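Local coordinates for nicking enzyme (Staphylococcus aureus, PDB 4HTE), which probably nicks plasmid DNA at the origin of transfer as a conjugative relaxase, the chain here being its all-helical C-terminal domain, at residues A[113-118]-A[130-135]; A[331-336]-A[346-351]. All blocks are in the same frame, centred on the assembly; numbering follows the deposited sequence.

Coming from the N terminus, after three earlier helices, the chain reaches interaction 1, where helix 109-122 and helix 130-152 meet across the short connection between them, crossing not far from a right angle. The chain then runs through seven further helices before interaction 2, which joins helix 327-339 to helix 342-351, the last in the model. Each contact thus closes a local loop between consecutive helices, and the two loops follow in series, neither enclosing nor crossing the other. They lie on opposite sides of the chain's centre, their own centres about 45 Å apart and their nearest atoms about 26 Å apart, so each joins neighbouring helices on its own side.

Interaction 1. Residues A[113-118]-A[130-135]; sequences IFITRT and NELEDI
Segments 113-118 and 130-135, on helices 109-122 and 130-152, meet through Ile115 and Ile135, the axes of the short segments 10.5 Å apart at closest approach and their N-to-C directions 108° apart. Ile135 is the side chain that reaches into the other helix, and its two branches divide the work. CG2 lies against Ile115, 3.4 Å from its CG1 and nearly as close to its CD1. Ile135 CG1 is anti to the backbone N (chi1 -161°), and from it chi2 of -88° turns CD1 to Phe114, where it sits 3.4 Å from CE2 and comes obliquely to the ring. The same methyl also meets Thr118, 3.9 Å from its CB. Ile115 in turn spreads over two residues of the partner helix: besides Ile135, its CG2 touches Leu132 CD1 at 3.5 Å. No hydrogen bond spans the contact, which is buried and held by aliphatic and aromatic carbon. It joins two consecutive helices that cross closer to perpendicular than antiparallel, far from the calcium-binding residues. Beyond it, Leu132 packs on Tyr100, Tyr107 and Pro127 of the loops, Phe114 leans on Pro41 and Ile42 of helix 41-58, and helix 64-99 is touched by Ile113 and Thr116.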
loop_
_atom_site.group_PDB
_atom_site.type_symbol
_atom_site.label_atom_id
_atom_site.label_comp_id
_atom_site.label_asym_id
_atom_site.label_seq_id
_atom_site.Cartn_x
_atom_site.Cartn_y
_atom_site.Cartn_z
ATOM N N ILE A 113 -14.552 11.871 11.596
ATOM C CA ILE A 113 -15.345 10.649 11.601
ATOM C C ILE A 113 -14.510 9.458 12.053
ATOM O O ILE A 113 -14.929 8.686 12.915
ATOM C CB ILE A 113 -15.912 10.354 10.207
ATOM C CG1 ILE A 113 -16.982 11.384 9.846
ATOM C CG2 ILE A 113 -16.502 8.955 10.163
ATOM C CD1 ILE A 113 -17.263 11.470 8.367
ATOM N N PHE A 114 -13.328 9.311 11.463
ATOM C CA PHE A 114 -12.433 8.215 11.815
ATOM C C PHE A 114 -12.102 8.252 13.301
ATOM O O PHE A 114 -12.217 7.244 13.998
ATOM C CB PHE A 114 -11.145 8.287 10.992
ATOM C CG PHE A 114 -10.235 7.105 11.184
ATOM C CD1 PHE A 114 -10.480 5.910 10.525
ATOM C CD2 PHE A 114 -9.131 7.187 12.018
ATOM C CE1 PHE A 114 -9.646 4.820 10.697
ATOM C CE2 PHE A 114 -8.292 6.099 12.193
ATOM C CZ PHE A 114 -8.551 4.916 11.531
ATOM N N ILE A 115 -11.698 9.423 13.783
ATOM C CA ILE A 115 -11.325 9.588 15.180
ATOM C C ILE A 115 -12.517 9.333 16.093
ATOM O O ILE A 115 -12.414 8.597 17.072
ATOM C CB ILE A 115 -10.779 11.000 15.448
ATOM C CG1 ILE A 115 -9.535 11.251 14.591
ATOM C CG2 ILE A 115 -10.462 11.174 16.926
ATOM C CD1 ILE A 115 -8.821 12.546 14.888
ATOM N N THR A 116 -13.645 9.948 15.761
ATOM C CA THR A 116 -14.867 9.790 16.535
ATOM C C THR A 116 -15.199 8.317 16.730
ATOM O O THR A 116 -15.460 7.871 17.844
ATOM C CB THR A 116 -16.060 10.470 15.836
ATOM O OG1 THR A 116 -15.891 11.892 15.871
ATOM C CG2 THR A 116 -17.373 10.101 16.520
ATOM N N ARG A 117 -15.179 7.568 15.634
ATOM C CA ARG A 117 -15.583 6.169 15.647
ATOM C C ARG A 117 -14.597 5.280 16.397
ATOM O O ARG A 117 -14.987 4.285 17.007
ATOM C CB ARG A 117 -15.738 5.672 14.214
ATOM C CG ARG A 117 -16.872 6.342 13.462
ATOM C CD ARG A 117 -18.221 5.900 14.000
ATOM N NE ARG A 117 -18.425 4.469 13.811
ATOM C CZ ARG A 117 -19.493 3.797 14.227
ATOM N NH1 ARG A 117 -20.473 4.416 14.871
ATOM N NH2 ARG A 117 -19.579 2.495 13.998
ATOM N N THR A 118 -13.321 5.640 16.348
ATOM C CA THR A 118 -12.288 4.843 16.992
ATOM C C THR A 118 -12.348 5.010 18.507
ATOM O O THR A 118 -12.181 4.046 19.251
ATOM C CB THR A 118 -10.887 5.231 16.491
ATOM O OG1 THR A 118 -11.006 6.110 15.366
ATOM C CG2 THR A 118 -10.104 3.992 16.076
ATOM N N ASN A 130 -2.983 15.975 22.359
ATOM C CA ASN A 130 -1.758 15.411 21.799
ATOM C C ASN A 130 -1.981 14.017 21.221
ATOM O O ASN A 130 -1.527 13.712 20.119
ATOM C CB ASN A 130 -0.664 15.356 22.869
ATOM N N GLU A 131 -2.681 13.177 21.974
ATOM C CA GLU A 131 -2.948 11.810 21.548
ATOM C C GLU A 131 -3.866 11.769 20.326
ATOM O O GLU A 131 -3.858 10.795 19.570
ATOM C CB GLU A 131 -3.569 11.011 22.697
ATOM N N LEU A 132 -4.650 12.826 20.132
ATOM C CA LEU A 132 -5.593 12.880 19.019
ATOM C C LEU A 132 -4.873 13.065 17.686
ATOM O O LEU A 132 -5.438 12.807 16.625
ATOM C CB LEU A 132 -6.598 14.014 19.223
ATOM C CG LEU A 132 -8.004 13.725 18.696
ATOM C CD1 LEU A 132 -8.685 12.667 19.554
ATOM C CD2 LEU A 132 -8.835 14.995 18.646
ATOM N N GLU A 133 -3.629 13.526 17.744
ATOM C CA GLU A 133 -2.813 13.664 16.543
ATOM C C GLU A 133 -2.337 12.300 16.051
ATOM O O GLU A 133 -2.243 12.064 14.847
ATOM C CB GLU A 133 -1.611 14.574 16.820
ATOM C CG GLU A 133 -0.418 14.357 15.896
ATOM C CD GLU A 133 -0.733 14.634 14.437
ATOM O OE1 GLU A 133 -1.927 14.766 14.096
ATOM O OE2 GLU A 133 0.219 14.723 13.632
ATOM N N ASP A 134 -2.044 11.408 16.992
ATOM C CA ASP A 134 -1.525 10.080 16.670
ATOM C C ASP A 134 -2.562 9.205 15.971
ATOM O O ASP A 134 -2.237 8.460 15.048
ATOM C CB ASP A 134 -1.042 9.383 17.945
ATOM C CG ASP A 134 0.344 9.832 18.368
ATOM O OD1 ASP A 134 1.216 9.990 17.486
ATOM O OD2 ASP A 134 0.559 10.021 19.584
ATOM N N ILE A 135 -3.811 9.294 16.414
ATOM C CA ILE A 135 -4.863 8.435 15.884
ATOM C C ILE A 135 -5.064 8.674 14.387
ATOM O O ILE A 135 -5.354 7.742 13.640
ATOM C CB ILE A 135 -6.192 8.638 16.648
ATOM C CG1 ILE A 135 -7.135 7.450 16.428
ATOM C CG2 ILE A 135 -6.846 9.936 16.234
ATOM C CD1 ILE A 135 -8.022 7.564 15.204
#

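Interaction 2. Residues A[331-336]-A[346-351]; sequences HLYQES and DNIEEF
Tyr333 and Ile348 are the main pair in this antiparallel helical hairpin, in which helix 327-339 folds back against helix 342-351 with the short segment axes 10.2 Å apart and their directions 142° apart. The two side chains cross obliquely. Tyr333 CG stands anti to the backbone N (chi1 -161°), and Ile348 CG2 comes to the ring at the CD2 side, 3.6 Å from that atom. The other branch of Ile348 points its CD1 at the backbone of the opposite helix, 3.8 Å from Tyr333 CA, with Leu332 CB and Ser336 OG somewhat farther off around the same methyl. At the phenol end the partner is Glu349, whose side chain crosses that of Tyr333 at about a right angle. Its carboxylate plane is turned 46° from the ring, and OE2 lies 3.1 Å from Tyr333 OH. This polar end is at the outer side of the contact, since Glu349 is exposed while Leu332, Ile348 and Ser336 are buried. Leu332 also packs on Arg281 and Ile284 of helix 278-293, and its side chain is about 6 Å from that of Asp328, a residue seen to bind calcium in this protein, though not in this chain. Inside helix 327-339, Leu332 O is gripped twice: Ser336 N donates to it, and Ser336 OG donates from above the carbonyl plane at 3.2 Å.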
loop_
_atom_site.group_PDB
_atom_site.type_symbol
_atom_site.label_atom_id
_atom_site.label_comp_id
_atom_site.label_asym_id
_atom_site.label_seq_id
_atom_site.Cartn_x
_atom_site.Cartn_y
_atom_site.Cartn_z
ATOM N N HIS A 331 21.113 -5.787 0.352
ATOM C CA HIS A 331 21.680 -5.105 1.508
ATOM C C HIS A 331 22.775 -5.928 2.171
ATOM O O HIS A 331 23.624 -5.383 2.874
ATOM C CB HIS A 331 20.583 -4.765 2.514
ATOM C CG HIS A 331 19.659 -3.687 2.044
ATOM N ND1 HIS A 331 19.968 -2.349 2.147
ATOM C CD2 HIS A 331 18.445 -3.748 1.451
ATOM C CE1 HIS A 331 18.980 -1.630 1.645
ATOM N NE2 HIS A 331 18.043 -2.456 1.215
ATOM N N LEU A 332 22.760 -7.236 1.943
ATOM C CA LEU A 332 23.822 -8.095 2.443
ATOM C C LEU A 332 25.130 -7.698 1.773
ATOM O O LEU A 332 26.153 -7.527 2.434
ATOM C CB LEU A 332 23.524 -9.564 2.147
ATOM C CG LEU A 332 23.743 -10.549 3.297
ATOM C CD1 LEU A 332 23.743 -11.979 2.775
ATOM C CD2 LEU A 332 25.031 -10.265 4.051
ATOM N N TYR A 333 25.087 -7.566 0.451
ATOM C CA TYR A 333 26.231 -7.086 -0.316
ATOM C C TYR A 333 26.688 -5.752 0.261
ATOM O O TYR A 333 27.859 -5.573 0.589
ATOM C CB TYR A 333 25.844 -6.931 -1.790
ATOM C CG TYR A 333 27.004 -6.871 -2.773
ATOM C CD1 TYR A 333 28.270 -6.447 -2.384
ATOM C CD2 TYR A 333 26.822 -7.240 -4.099
ATOM C CE1 TYR A 333 29.317 -6.394 -3.289
ATOM C CE2 TYR A 333 27.862 -7.190 -5.007
ATOM C CZ TYR A 333 29.107 -6.767 -4.598
ATOM O OH TYR A 333 30.146 -6.713 -5.498
ATOM N N GLN A 334 25.752 -4.819 0.396
ATOM C CA GLN A 334 26.051 -3.514 0.962
ATOM C C GLN A 334 26.776 -3.655 2.294
ATOM O O GLN A 334 27.731 -2.931 2.568
ATOM C CB GLN A 334 24.758 -2.733 1.163
ATOM C CG GLN A 334 24.956 -1.253 1.377
ATOM C CD GLN A 334 23.654 -0.550 1.672
ATOM O OE1 GLN A 334 22.901 -0.967 2.550
ATOM N NE2 GLN A 334 23.369 0.510 0.927
ATOM N N GLU A 335 26.310 -4.586 3.119
ATOM C CA GLU A 335 26.923 -4.841 4.418
ATOM C C GLU A 335 28.368 -5.298 4.256
ATOM O O GLU A 335 29.278 -4.729 4.855
ATOM C CB GLU A 335 26.139 -5.911 5.182
ATOM C CG GLU A 335 25.875 -5.573 6.637
ATOM C CD GLU A 335 25.472 -6.785 7.449
ATOM O OE1 GLU A 335 24.432 -6.723 8.134
ATOM O OE2 GLU A 335 26.194 -7.802 7.406
ATOM N N SER A 336 28.567 -6.333 3.446
ATOM C CA SER A 336 29.894 -6.890 3.214
ATOM C C SER A 336 30.871 -5.820 2.743
ATOM O O SER A 336 31.975 -5.698 3.272
ATOM C CB SER A 336 29.823 -8.007 2.174
ATOM O OG SER A 336 28.937 -9.031 2.589
ATOM N N ASP A 346 32.851 -11.583 -1.988
ATOM C CA ASP A 346 33.296 -12.331 -3.163
ATOM C C ASP A 346 32.280 -13.398 -3.564
ATOM O O ASP A 346 31.972 -13.556 -4.746
ATOM C CB ASP A 346 34.658 -12.984 -2.902
ATOM C CG ASP A 346 35.816 -12.015 -3.067
ATOM O OD1 ASP A 346 36.702 -11.988 -2.187
ATOM O OD2 ASP A 346 35.845 -11.286 -4.082
ATOM N N ASN A 347 31.768 -14.132 -2.579
ATOM C CA ASN A 347 30.741 -15.136 -2.832
ATOM C C ASN A 347 29.519 -14.525 -3.509
ATOM O O ASN A 347 28.943 -15.114 -4.423
ATOM C CB ASN A 347 30.317 -15.820 -1.529
ATOM C CG ASN A 347 31.389 -16.738 -0.971
ATOM O OD1 ASN A 347 32.343 -17.092 -1.663
ATOM N ND2 ASN A 347 31.227 -17.141 0.285
ATOM N N ILE A 348 29.128 -13.339 -3.053
ATOM C CA ILE A 348 27.965 -12.652 -3.602
ATOM C C ILE A 348 28.231 -12.170 -5.026
ATOM O O ILE A 348 27.332 -12.167 -5.866
ATOM C CB ILE A 348 27.553 -11.454 -2.721
ATOM C CG1 ILE A 348 27.177 -11.938 -1.318
ATOM C CG2 ILE A 348 26.387 -10.706 -3.355
ATOM C CD1 ILE A 348 26.799 -10.831 -0.359
ATOM N N GLU A 349 29.468 -11.755 -5.290
ATOM C CA GLU A 349 29.861 -11.317 -6.625
ATOM C C GLU A 349 29.794 -12.477 -7.617
ATOM O O GLU A 349 29.437 -12.288 -8.781
ATOM C CB GLU A 349 31.275 -10.723 -6.605
ATOM C CG GLU A 349 31.376 -9.362 -5.923
ATOM C CD GLU A 349 32.806 -8.861 -5.809
ATOM O OE1 GLU A 349 33.718 -9.539 -6.327
ATOM O OE2 GLU A 349 33.018 -7.788 -5.203
ATOM N N GLU A 350 30.135 -13.675 -7.151
ATOM C CA GLU A 350 30.068 -14.869 -7.984
ATOM C C GLU A 350 28.612 -15.181 -8.316
ATOM O O GLU A 350 28.293 -15.613 -9.426
ATOM C CB GLU A 350 30.711 -16.059 -7.268
ATOM N N PHE A 351 27.733 -14.956 -7.341
ATOM C CA PHE A 351 26.299 -15.163 -7.526
ATOM C C PHE A 351 25.771 -14.225 -8.608
ATOM O O PHE A 351 25.194 -14.669 -9.599
ATOM C CB PHE A 351 25.546 -14.929 -6.208
ATOM C CG PHE A 351 24.053 -15.151 -6.302
ATOM C CD1 PHE A 351 23.493 -16.361 -5.920
ATOM C CD2 PHE A 351 23.213 -14.147 -6.761
ATOM C CE1 PHE A 351 22.124 -16.566 -6.000
ATOM C CE2 PHE A 351 21.844 -14.347 -6.842
ATOM C CZ PHE A 351 21.301 -15.558 -6.460
#